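Local coordinates for penicillin binding protein 2X (Streptococcus thermophilus, PDB 5U47) that probably acts as a transpeptidase that cross-links adjacent glycan strands of peptidoglycan during septal wall synthesis and is the target of acylating beta-lactams, at residues L180-Y193 with T205-I218. The protein carries 1 engineered substitution. Residues are numbered along the deposited sequence; the frame is centred on the assembly and turned at random.
Sequences LNSLLTGTDGEAIY and TETITKEAIDGKNI
Ile218 meets Leu183 and two further leucines where 180-193 and 205-218 run antiparallel, strand 189-192 pairing with 207-210 in a ladder interrupted by a classic beta bulge and helix 181-184 packing at the start of strand 217-220. Ile218 CD1 lies 4.1 Å from Leu183 CD1, the two side chains crossing at about a right angle. Leu180 CD1 touches Ile218 CG2 at 3.7 Å, and Leu184 CD2 reaches CG1 of the same isoleucine; Val441 of strand 438-443 also packs against Ile218. The helix end is tied in by Lys216 N, which donates to Leu183 O with an N-H...O angle of 158°. Farther along, Thr187 and Ile213 exchange two backbone bonds, and Thr187 CB comes to 4.0 Å from Ile213 CB. At the bulge Thr209 N and Lys210 N both donate to Glu190 O, while Glu190 N returns a bond to Lys210 O. Strand 26-28 flanks 189-192 on its other side, making Ile192 part of a central strand. With CG1 beside its backbone N (chi1 -59°), Ile192 presents that carbon to the bulge threonine: Thr209 CG2 rests 3.8 Å from Ile192 CG1.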
loop_
_atom_site.group_PDB
_atom_site.type_symbol
_atom_site.label_atom_id
_atom_site.label_comp_id
_atom_site.label_asym_id
_atom_site.label_seq_id
_atom_site.Cartn_x
_atom_site.Cartn_y
_atom_site.Cartn_z
ATOM N N LEU A 180 9.793 -2.431 2.226
ATOM C CA LEU A 180 10.917 -1.809 1.501
ATOM C C LEU A 180 12.199 -1.803 2.328
ATOM O O LEU A 180 13.111 -0.992 2.105
ATOM C CB LEU A 180 10.567 -0.378 1.113
ATOM C CG LEU A 180 9.281 -0.185 0.310
ATOM C CD1 LEU A 180 9.258 1.222 -0.262
ATOM C CD2 LEU A 180 9.122 -1.184 -0.808
ATOM N N ASN A 181 12.278 -2.721 3.273
ATOM C CA ASN A 181 13.409 -2.759 4.176
ATOM C C ASN A 181 14.750 -2.866 3.444
ATOM O O ASN A 181 15.719 -2.269 3.884
ATOM C CB ASN A 181 13.268 -3.921 5.149
ATOM C CG ASN A 181 14.031 -3.699 6.418
ATOM O OD1 ASN A 181 13.684 -2.831 7.206
ATOM N ND2 ASN A 181 15.079 -4.507 6.639
ATOM N N SER A 182 14.798 -3.593 2.330
ATOM C CA SER A 182 16.056 -3.751 1.593
ATOM C C SER A 182 16.535 -2.423 1.046
ATOM O O SER A 182 17.711 -2.108 1.156
ATOM C CB SER A 182 15.935 -4.770 0.466
ATOM O OG SER A 182 15.660 -6.048 0.992
ATOM N N LEU A 183 15.625 -1.638 0.474
ATOM C CA LEU A 183 15.985 -0.318 -0.046
ATOM C C LEU A 183 16.288 0.694 1.066
ATOM O O LEU A 183 17.259 1.459 0.988
ATOM C CB LEU A 183 14.859 0.227 -0.937
ATOM C CG LEU A 183 14.600 -0.556 -2.230
ATOM C CD1 LEU A 183 13.272 -0.168 -2.861
ATOM C CD2 LEU A 183 15.741 -0.311 -3.186
ATOM N N LEU A 184 15.471 0.686 2.113
ATOM C CA LEU A 184 15.603 1.655 3.194
ATOM C C LEU A 184 16.865 1.477 4.030
ATOM O O LEU A 184 17.374 2.447 4.565
ATOM C CB LEU A 184 14.386 1.596 4.107
ATOM C CG LEU A 184 13.109 2.167 3.498
ATOM C CD1 LEU A 184 11.898 1.769 4.330
ATOM C CD2 LEU A 184 13.199 3.677 3.375
ATOM N N THR A 185 17.335 0.236 4.127
ATOM C CA THR A 185 18.470 -0.119 4.939
ATOM C C THR A 185 19.737 0.098 4.158
ATOM O O THR A 185 19.893 -0.403 3.042
ATOM C CB THR A 185 18.398 -1.597 5.372
ATOM O OG1 THR A 185 17.172 -1.816 6.072
ATOM C CG2 THR A 185 19.573 -1.971 6.284
ATOM N N GLY A 186 20.650 0.847 4.736
ATOM C CA GLY A 186 21.898 1.103 4.047
ATOM C C GLY A 186 22.840 -0.082 4.193
ATOM O O GLY A 186 22.451 -1.154 4.652
ATOM N N THR A 187 24.081 0.114 3.788
ATOM C CA THR A 187 25.093 -0.905 3.944
ATOM C C THR A 187 25.779 -0.563 5.241
ATOM O O THR A 187 26.292 0.548 5.427
ATOM C CB THR A 187 26.073 -0.904 2.759
ATOM O OG1 THR A 187 25.321 -1.117 1.555
ATOM C CG2 THR A 187 27.149 -2.004 2.909
ATOM N N ASP A 188 25.779 -1.515 6.152
ATOM C CA ASP A 188 26.387 -1.297 7.445
ATOM C C ASP A 188 27.881 -0.972 7.398
ATOM O O ASP A 188 28.599 -1.360 6.478
ATOM C CB ASP A 188 26.166 -2.506 8.337
ATOM C CG ASP A 188 24.724 -2.659 8.769
ATOM O OD1 ASP A 188 23.951 -1.653 8.754
ATOM O OD2 ASP A 188 24.359 -3.792 9.146
ATOM N N GLY A 189 28.301 -0.199 8.397
ATOM C CA GLY A 189 29.681 0.186 8.590
ATOM C C GLY A 189 30.309 -0.768 9.584
ATOM O O GLY A 189 29.697 -1.757 9.974
ATOM N N GLU A 190 31.514 -0.449 10.028
ATOM C CA GLU A 190 32.235 -1.315 10.925
ATOM C C GLU A 190 33.111 -0.442 11.806
ATOM O O GLU A 190 33.604 0.594 11.356
ATOM C CB GLU A 190 33.111 -2.251 10.082
ATOM C CG GLU A 190 33.378 -3.614 10.685
ATOM C CD GLU A 190 32.202 -4.574 10.551
ATOM O OE1 GLU A 190 32.091 -5.505 11.379
ATOM O OE2 GLU A 190 31.390 -4.420 9.620
ATOM N N ALA A 191 33.284 -0.836 13.060
ATOM C CA ALA A 191 34.152 -0.098 13.961
ATOM C C ALA A 191 34.804 -1.014 14.979
ATOM O O ALA A 191 34.336 -2.129 15.241
ATOM C CB ALA A 191 33.374 0.991 14.676
ATOM N N ILE A 192 35.904 -0.533 15.534
ATOM C CA ILE A 192 36.613 -1.227 16.581
ATOM C C ILE A 192 36.319 -0.452 17.856
ATOM O O ILE A 192 36.692 0.711 17.986
ATOM C CB ILE A 192 38.141 -1.261 16.340
ATOM C CG1 ILE A 192 38.444 -1.959 15.016
ATOM C CG2 ILE A 192 38.842 -1.963 17.492
ATOM C CD1 ILE A 192 39.906 -1.924 14.620
ATOM N N TYR A 193 35.611 -1.085 18.771
ATOM C CA TYR A 193 35.354 -0.479 20.071
ATOM C C TYR A 193 36.438 -0.954 20.976
ATOM O O TYR A 193 36.959 -2.032 20.780
ATOM C CB TYR A 193 34.036 -0.973 20.660
ATOM C CG TYR A 193 32.800 -0.358 20.095
ATOM C CD1 TYR A 193 32.405 -0.598 18.783
ATOM C CD2 TYR A 193 31.977 0.438 20.892
ATOM C CE1 TYR A 193 31.242 -0.035 18.271
ATOM C CE2 TYR A 193 30.807 0.981 20.397
ATOM C CZ TYR A 193 30.451 0.753 19.084
ATOM O OH TYR A 193 29.300 1.315 18.595
ATOM N N THR A 205 33.730 4.902 22.590
ATOM C CA THR A 205 35.168 4.894 22.285
ATOM C C THR A 205 35.553 4.532 20.851
ATOM O O THR A 205 36.731 4.600 20.504
ATOM C CB THR A 205 35.879 3.861 23.191
ATOM O OG1 THR A 205 35.300 2.555 22.983
ATOM C CG2 THR A 205 35.758 4.259 24.635
ATOM N N GLU A 206 34.565 4.099 20.067
ATOM C CA GLU A 206 34.724 3.671 18.655
ATOM C C GLU A 206 35.675 4.412 17.765
ATOM O O GLU A 206 35.800 5.635 17.835
ATOM C CB GLU A 206 33.398 3.792 17.853
ATOM C CG GLU A 206 32.189 3.192 18.478
ATOM C CD GLU A 206 31.599 4.081 19.547
ATOM O OE1 GLU A 206 30.835 5.002 19.205
ATOM O OE2 GLU A 206 31.893 3.828 20.731
ATOM N N THR A 207 36.276 3.637 16.870
ATOM C CA THR A 207 37.072 4.145 15.788
ATOM C C THR A 207 36.429 3.462 14.590
ATOM O O THR A 207 36.484 2.246 14.472
ATOM C CB THR A 207 38.555 3.741 15.876
ATOM O OG1 THR A 207 39.161 4.360 17.013
ATOM C CG2 THR A 207 39.302 4.173 14.610
ATOM N N ILE A 208 35.776 4.242 13.738
ATOM C CA ILE A 208 35.140 3.710 12.539
ATOM C C ILE A 208 36.235 3.258 11.581
ATOM O O ILE A 208 37.206 3.979 11.359
ATOM C CB ILE A 208 34.202 4.749 11.893
ATOM C CG1 ILE A 208 33.007 4.990 12.840
ATOM C CG2 ILE A 208 33.734 4.276 10.522
ATOM C CD1 ILE A 208 32.065 6.106 12.431
ATOM N N THR A 209 36.093 2.045 11.061
ATOM C CA THR A 209 37.067 1.491 10.122
ATOM C C THR A 209 36.483 1.348 8.723
ATOM O O THR A 209 37.225 1.353 7.724
ATOM C CB THR A 209 37.601 0.144 10.616
ATOM O OG1 THR A 209 36.525 -0.782 10.782
ATOM C CG2 THR A 209 38.320 0.332 11.935
ATOM N N LYS A 210 35.165 1.165 8.664
ATOM C CA LYS A 210 34.435 1.089 7.405
ATOM C C LYS A 210 33.197 1.975 7.559
ATOM O O LYS A 210 32.372 1.722 8.425
ATOM C CB LYS A 210 33.991 -0.337 7.112
ATOM C CG LYS A 210 33.244 -0.466 5.801
ATOM C CD LYS A 210 32.832 -1.894 5.522
ATOM C CE LYS A 210 32.285 -1.992 4.105
ATOM N NZ LYS A 210 31.801 -3.355 3.744
ATOM N N GLU A 211 33.083 3.002 6.731
ATOM C CA GLU A 211 31.944 3.906 6.782
ATOM C C GLU A 211 30.672 3.226 6.288
ATOM O O GLU A 211 30.695 2.488 5.304
ATOM C CB GLU A 211 32.199 5.155 5.919
ATOM C CG GLU A 211 33.210 6.142 6.474
ATOM C CD GLU A 211 32.765 6.805 7.769
ATOM O OE1 GLU A 211 31.550 6.934 8.015
ATOM O OE2 GLU A 211 33.645 7.218 8.545
ATOM N N ALA A 212 29.562 3.482 6.972
ATOM C CA ALA A 212 28.278 2.958 6.538
ATOM C C ALA A 212 27.814 3.736 5.296
ATOM O O ALA A 212 28.257 4.852 5.074
ATOM C CB ALA A 212 27.263 3.083 7.658
ATOM N N ILE A 213 26.964 3.131 4.478
ATOM C CA ILE A 213 26.402 3.796 3.285
ATOM C C ILE A 213 24.897 3.973 3.539
ATOM O O ILE A 213 24.203 3.000 3.773
ATOM C CB ILE A 213 26.629 2.964 2.010
ATOM C CG1 ILE A 213 28.138 2.776 1.760
ATOM C CG2 ILE A 213 25.976 3.631 0.796
ATOM C CD1 ILE A 213 28.435 1.744 0.686
ATOM N N ASP A 214 24.418 5.210 3.510
ATOM C CA ASP A 214 23.011 5.507 3.807
ATOM C C ASP A 214 22.023 4.710 2.954
ATOM O O ASP A 214 22.293 4.390 1.808
ATOM C CB ASP A 214 22.708 6.992 3.574
ATOM C CG ASP A 214 23.435 7.924 4.543
ATOM O OD1 ASP A 214 24.096 7.467 5.498
ATOM O OD2 ASP A 214 23.304 9.143 4.344
ATOM N N GLY A 215 20.864 4.416 3.529
ATOM C CA GLY A 215 19.812 3.752 2.801
ATOM C C GLY A 215 19.229 4.714 1.774
ATOM O O GLY A 215 19.502 5.904 1.802
ATOM N N LYS A 216 18.446 4.181 0.849
ATOM C CA LYS A 216 17.819 5.007 -0.172
ATOM C C LYS A 216 16.560 5.640 0.390
ATOM O O LYS A 216 15.929 5.105 1.298
ATOM C CB LYS A 216 17.525 4.165 -1.407
ATOM C CG LYS A 216 18.808 3.707 -2.106
ATOM C CD LYS A 216 18.536 2.755 -3.235
ATOM C CE LYS A 216 19.828 2.326 -3.929
ATOM N NZ LYS A 216 19.549 1.356 -5.043
ATOM N N ASN A 217 16.236 6.822 -0.092
ATOM C CA ASN A 217 15.003 7.472 0.339
ATOM C C ASN A 217 13.835 7.009 -0.551
ATOM O O ASN A 217 14.011 6.727 -1.755
ATOM C CB ASN A 217 15.142 8.994 0.282
ATOM C CG ASN A 217 16.166 9.531 1.264
ATOM O OD1 ASN A 217 16.422 8.959 2.319
ATOM N ND2 ASN A 217 16.757 10.645 0.903
ATOM N N ILE A 218 12.646 6.924 0.046
ATOM C CA ILE A 218 11.455 6.499 -0.679
ATOM C C ILE A 218 10.438 7.602 -0.644
ATOM O O ILE A 218 10.047 8.025 0.438
ATOM C CB ILE A 218 10.834 5.225 -0.053
ATOM C CG1 ILE A 218 11.827 4.063 -0.073
ATOM C CG2 ILE A 218 9.545 4.835 -0.769
ATOM C CD1 ILE A 218 12.130 3.524 -1.440
HETATM O O HOH W 1 29.391 0.202 4.303
#